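Local coordinates for assembly chaperone of ribosomal protein L4 (Acl4) (Chaetomium thermophilum, PDB 5TQB) that probably escorts newly made ribosomal protein L4 as its dedicated assembly chaperone, on a scaffold of stacked helices with a tetratricopeptide-type repeat, at residues 3-8 with 38-43; 213-218 with 229-234. All coordinates share one frame; numbering follows the deposited sequence.

Interaction 1 (3-8 with 38-43)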
loop_
_atom_site.group_PDB
_atom_site.type_symbol
_atom_site.label_atom_id
_atom_site.label_comp_id
_atom_site.label_asym_id
_atom_site.label_seq_id
_atom_site.Cartn_x
_atom_site.Cartn_y
_atom_site.Cartn_z
ATOM N N ASN B 3 7.677 12.301 -33.100
ATOM C CA ASN B 3 6.254 12.361 -32.783
ATOM C C ASN B 3 6.039 12.597 -31.280
ATOM O O ASN B 3 6.607 11.875 -30.460
ATOM C CB ASN B 3 5.566 11.063 -33.216
ATOM C CG ASN B 3 4.051 11.135 -33.111
ATOM O OD1 ASN B 3 3.504 11.551 -32.091
ATOM N ND2 ASN B 3 3.365 10.726 -34.172
ATOM N N PRO B 4 5.214 13.603 -30.911
ATOM C CA PRO B 4 4.960 13.891 -29.491
ATOM C C PRO B 4 4.288 12.753 -28.731
ATOM O O PRO B 4 4.401 12.695 -27.504
ATOM C CB PRO B 4 4.006 15.090 -29.535
ATOM C CG PRO B 4 4.165 15.682 -30.867
ATOM C CD PRO B 4 4.536 14.573 -31.791
ATOM N N LYS B 5 3.577 11.877 -29.430
ATOM C CA LYS B 5 2.918 10.752 -28.772
ATOM C C LYS B 5 3.967 9.802 -28.192
ATOM O O LYS B 5 3.752 9.200 -27.138
ATOM C CB LYS B 5 1.984 10.023 -29.744
ATOM C CG LYS B 5 1.441 8.687 -29.241
ATOM C CD LYS B 5 0.652 8.825 -27.946
ATOM C CE LYS B 5 0.143 7.470 -27.466
ATOM N NZ LYS B 5 -0.619 7.565 -26.188
ATOM N N GLU B 6 5.105 9.688 -28.875
ATOM C CA GLU B 6 6.214 8.871 -28.395
ATOM C C GLU B 6 6.788 9.462 -27.115
ATOM O O GLU B 6 7.177 8.731 -26.204
ATOM C CB GLU B 6 7.312 8.762 -29.461
ATOM C CG GLU B 6 8.478 7.854 -29.059
ATOM C CD GLU B 6 9.523 7.680 -30.164
ATOM O OE1 GLU B 6 10.662 7.278 -29.838
ATOM O OE2 GLU B 6 9.212 7.932 -31.352
ATOM N N LEU B 7 6.833 10.789 -27.043
ATOM C CA LEU B 7 7.272 11.469 -25.826
ATOM C C LEU B 7 6.328 11.224 -24.650
ATOM O O LEU B 7 6.774 11.136 -23.508
ATOM C CB LEU B 7 7.409 12.970 -26.067
ATOM C CG LEU B 7 8.743 13.457 -26.632
ATOM C CD1 LEU B 7 9.322 12.486 -27.638
ATOM C CD2 LEU B 7 8.570 14.831 -27.258
ATOM N N LEU B 8 5.029 11.125 -24.921
ATOM C CA LEU B 8 4.058 10.836 -23.864
ATOM C C LEU B 8 4.268 9.434 -23.313
ATOM O O LEU B 8 4.163 9.209 -22.107
ATOM C CB LEU B 8 2.624 10.966 -24.380
ATOM C CG LEU B 8 2.113 12.366 -24.724
ATOM C CD1 LEU B 8 0.643 12.304 -25.130
ATOM C CD2 LEU B 8 2.302 13.332 -23.562
ATOM N N GLY B 38 -4.085 20.712 -29.634
ATOM C CA GLY B 38 -3.588 19.437 -30.113
ATOM C C GLY B 38 -4.510 18.262 -29.847
ATOM O O GLY B 38 -5.363 18.297 -28.957
ATOM N N ARG B 39 -4.312 17.210 -30.632
ATOM C CA ARG B 39 -5.091 15.982 -30.549
ATOM C C ARG B 39 -4.950 15.334 -29.168
ATOM O O ARG B 39 -5.938 14.896 -28.574
ATOM C CB ARG B 39 -4.598 15.027 -31.644
ATOM C CG ARG B 39 -5.472 13.819 -31.932
ATOM C CD ARG B 39 -5.013 13.122 -33.227
ATOM N NE ARG B 39 -5.757 11.890 -33.494
ATOM C CZ ARG B 39 -5.315 10.661 -33.235
ATOM N NH1 ARG B 39 -4.114 10.467 -32.706
ATOM N NH2 ARG B 39 -6.077 9.612 -33.516
ATOM N N HIS B 40 -3.718 15.288 -28.661
ATOM C CA HIS B 40 -3.419 14.623 -27.389
ATOM C C HIS B 40 -3.301 15.596 -26.216
ATOM O O HIS B 40 -2.663 15.285 -25.212
ATOM C CB HIS B 40 -2.116 13.825 -27.499
ATOM C CG HIS B 40 -2.273 12.496 -28.165
ATOM N ND1 HIS B 40 -2.314 12.352 -29.534
ATOM C CD2 HIS B 40 -2.391 11.250 -27.650
ATOM C CE1 HIS B 40 -2.453 11.073 -29.836
ATOM N NE2 HIS B 40 -2.502 10.382 -28.710
ATOM N N ALA B 41 -3.912 16.768 -26.338
ATOM C CA ALA B 41 -3.816 17.787 -25.295
ATOM C C ALA B 41 -4.346 17.272 -23.953
ATOM O O ALA B 41 -3.704 17.445 -22.916
ATOM C CB ALA B 41 -4.557 19.045 -25.717
ATOM N N GLY B 42 -5.497 16.611 -23.983
ATOM C CA GLY B 42 -6.104 16.091 -22.773
ATOM C C GLY B 42 -5.236 15.071 -22.065
ATOM O O GLY B 42 -5.035 15.141 -20.850
ATOM N N ALA B 43 -4.724 14.113 -22.828
ATOM C CA ALA B 43 -3.870 13.073 -22.274
ATOM C C ALA B 43 -2.568 13.675 -21.760
ATOM O O ALA B 43 -2.051 13.258 -20.730
ATOM C CB ALA B 43 -3.586 12.014 -23.328
#
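The imidazole of H40 is approached obliquely by two aliphatic groups of segment 3-8, CD of K5 and CD1 of L8. K5 CD lies 3.6 Å from H40 NE2, and the two side chains cross at about a right angle. L8 CD1 lies nearer the base of the histidine side chain, 3.9 Å from H40 CB. K5 reaches the ring because its CG is anti to the backbone N (chi1 169°) and the chain then bends at chi2. The contact joins the first turn of helix 4-16 to the start of helix 41-54, where the predicted TPR repeat 42-75 begins; L8 also touches A30 of the intervening helix 20-32, so three helices meet around it. K5 NZ and H40 NE2 are 4.2 Å apart; both meet E80 OE1, the lysine in a salt bridge and the histidine in a hydrogen bond. With an alanine at H40, E80 would probably lose its imidazole partner and K5 CD the ring atoms it packs on, while the CB contact with L8 would remain. N3 is the N-cap of helix 4-16, its OD1 accepting from K5 N at 2.7 Å, in the carbonyl plane.

Interaction 2 (213-218 with 229-234)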
loop_
_atom_site.group_PDB
_atom_site.type_symbol
_atom_site.label_atom_id
_atom_site.label_comp_id
_atom_site.label_asym_id
_atom_site.label_seq_id
_atom_site.Cartn_x
_atom_site.Cartn_y
_atom_site.Cartn_z
ATOM N N GLY B 213 -12.522 -10.469 4.130
ATOM C CA GLY B 213 -12.542 -11.790 3.528
ATOM C C GLY B 213 -12.265 -11.774 2.036
ATOM O O GLY B 213 -12.129 -12.827 1.416
ATOM N N LEU B 214 -12.175 -10.577 1.463
ATOM C CA LEU B 214 -11.951 -10.420 0.032
ATOM C C LEU B 214 -10.490 -10.156 -0.320
ATOM O O LEU B 214 -10.155 -10.092 -1.502
ATOM C CB LEU B 214 -12.821 -9.282 -0.514
ATOM C CG LEU B 214 -14.331 -9.524 -0.477
ATOM C CD1 LEU B 214 -15.078 -8.237 -0.737
ATOM C CD2 LEU B 214 -14.751 -10.580 -1.487
ATOM N N TRP B 215 -9.620 -10.005 0.678
ATOM C CA TRP B 215 -8.219 -9.682 0.390
ATOM C C TRP B 215 -7.174 -10.194 1.389
ATOM O O TRP B 215 -6.009 -10.350 1.021
ATOM C CB TRP B 215 -8.048 -8.169 0.203
ATOM C CG TRP B 215 -8.188 -7.366 1.463
ATOM C CD1 TRP B 215 -9.334 -6.824 1.963
ATOM C CD2 TRP B 215 -7.142 -7.006 2.377
ATOM N NE1 TRP B 215 -9.070 -6.151 3.132
ATOM C CE2 TRP B 215 -7.733 -6.249 3.410
ATOM C CE3 TRP B 215 -5.763 -7.253 2.423
ATOM C CZ2 TRP B 215 -6.998 -5.734 4.478
ATOM C CZ3 TRP B 215 -5.032 -6.740 3.485
ATOM C CH2 TRP B 215 -5.653 -5.989 4.498
ATOM N N THR B 216 -7.563 -10.459 2.634
ATOM C CA THR B 216 -6.580 -10.840 3.656
ATOM C C THR B 216 -5.860 -12.143 3.314
ATOM O O THR B 216 -4.748 -12.386 3.779
ATOM C CB THR B 216 -7.218 -10.990 5.048
ATOM O OG1 THR B 216 -8.297 -11.930 4.985
ATOM C CG2 THR B 216 -7.728 -9.650 5.546
ATOM N N HIS B 217 -6.496 -12.968 2.489
ATOM C CA HIS B 217 -5.937 -14.256 2.094
ATOM C C HIS B 217 -5.119 -14.162 0.802
ATOM O O HIS B 217 -4.512 -15.144 0.381
ATOM C CB HIS B 217 -7.061 -15.282 1.923
ATOM C CG HIS B 217 -8.157 -14.830 1.007
ATOM N ND1 HIS B 217 -8.193 -15.156 -0.331
ATOM C CD2 HIS B 217 -9.253 -14.067 1.238
ATOM C CE1 HIS B 217 -9.267 -14.621 -0.884
ATOM N NE2 HIS B 217 -9.925 -13.952 0.046
ATOM N N LEU B 218 -5.098 -12.986 0.180
ATOM C CA LEU B 218 -4.362 -12.792 -1.069
ATOM C C LEU B 218 -2.873 -12.590 -0.820
ATOM O O LEU B 218 -2.477 -12.193 0.276
ATOM C CB LEU B 218 -4.898 -11.576 -1.831
ATOM C CG LEU B 218 -6.114 -11.774 -2.740
ATOM C CD1 LEU B 218 -7.209 -12.561 -2.048
ATOM C CD2 LEU B 218 -6.636 -10.426 -3.214
ATOM N N PRO B 229 -3.494 3.911 1.829
ATOM C CA PRO B 229 -4.334 4.905 2.508
ATOM C C PRO B 229 -5.724 4.367 2.831
ATOM O O PRO B 229 -6.306 4.714 3.855
ATOM C CB PRO B 229 -4.427 6.046 1.482
ATOM C CG PRO B 229 -3.280 5.843 0.574
ATOM C CD PRO B 229 -3.145 4.357 0.470
ATOM N N SER B 230 -6.237 3.510 1.960
ATOM C CA SER B 230 -7.540 2.898 2.155
ATOM C C SER B 230 -7.521 1.938 3.352
ATOM O O SER B 230 -8.531 1.772 4.042
ATOM C CB SER B 230 -7.962 2.168 0.878
ATOM O OG SER B 230 -9.249 1.600 1.008
ATOM N N ARG B 231 -6.373 1.312 3.600
ATOM C CA ARG B 231 -6.243 0.376 4.717
ATOM C C ARG B 231 -6.030 1.105 6.039
ATOM O O ARG B 231 -6.272 0.547 7.104
ATOM C CB ARG B 231 -5.109 -0.620 4.468
ATOM C CG ARG B 231 -5.569 -1.899 3.769
ATOM C CD ARG B 231 -4.580 -2.361 2.727
ATOM N NE ARG B 231 -3.362 -2.877 3.327
ATOM C CZ ARG B 231 -2.171 -2.879 2.736
ATOM N NH1 ARG B 231 -2.013 -2.383 1.517
ATOM N NH2 ARG B 231 -1.130 -3.378 3.381
ATOM N N VAL B 232 -5.574 2.349 5.971
ATOM C CA VAL B 232 -5.478 3.177 7.160
ATOM C C VAL B 232 -6.894 3.468 7.648
ATOM O O VAL B 232 -7.203 3.286 8.827
ATOM C CB VAL B 232 -4.724 4.493 6.883
ATOM C CG1 VAL B 232 -4.751 5.409 8.111
ATOM C CG2 VAL B 232 -3.291 4.202 6.476
ATOM N N SER B 233 -7.750 3.904 6.729
ATOM C CA SER B 233 -9.151 4.166 7.033
ATOM C C SER B 233 -9.799 2.925 7.627
ATOM O O SER B 233 -10.611 3.012 8.560
ATOM C CB SER B 233 -9.889 4.595 5.766
ATOM O OG SER B 233 -11.292 4.458 5.901
ATOM N N LEU B 234 -9.425 1.768 7.091
ATOM C CA LEU B 234 -9.958 0.501 7.574
ATOM C C LEU B 234 -9.632 0.291 9.053
ATOM O O LEU B 234 -10.504 -0.081 9.834
ATOM C CB LEU B 234 -9.406 -0.658 6.747
ATOM C CG LEU B 234 -9.778 -2.057 7.232
ATOM C CD1 LEU B 234 -11.284 -2.273 7.137
ATOM C CD2 LEU B 234 -9.022 -3.098 6.441
#
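A chi1 of 71° sets CG of W215 between its backbone N and carbonyl carbon, the crowded position, and from there the indole reaches across to R231 and L234. R231 answers with a chain bent at chi2 and again at chi3 (71°), a shape that lays its middle atoms against the six-membered end of the indole. L234 brings its CD2 toward the same end. The side chains do the bridging, since the nearest CA atoms, those of W215 and R231, are 11.1 Å apart.

R231 CD sits over one face of the indole, 4.2 Å from W215 CH2, while R231 NE is 4.0 Å from that same carbon. The guanidinium is not stacked: its plane is turned 54° from the ring. Its nitrogens are engaged elsewhere, NH2 in a salt bridge to E257 and NH1 in a hydrogen bond to the carbonyl of P226, which are likely to restrain the bent chain. At the indole edge, near the ring plane, L234 CD2 makes an apolar contact with W215 CZ2 at 3.9 Å. The face opposite R231 is taken by T216, whose CG2 lies 4.0 Å above the plane and over the ring centre.

W215 is the first residue of a type I turn that ends at L218, closed by L218 N to W215 O at 2.9 Å. P185 of helix 185-197 and R253 of helix 244-257 also touch the indole side chain. Nearby, P229, S230, V232 and S233 pack on another protein chain of the assembly. In this all-helical fold, the arrangement is that of an interhelical connection, between helices 201-212 and 228-240, whose aromatic turns back onto the following helix.

Interactions 1 and 2 are separate points along one helical chain: they follow one another in the sequence, their centres 37 Å apart and their nearest atoms about 23 Å. The centre of interaction 1, near the N-terminal end, lies about 29 Å from the centre of the chain, that of interaction 2 about 11 Å. Their surroundings differ too. No other protein chain of the assembly touches the first contact, while helix 228-240 in the second also packs on one. A bound 1,2-ethanediol, probably from the crystallisation liquor, lies about 4 Å from the R231 side chain. In each, a glutamate from outside the two segments pairs with the basic side chain.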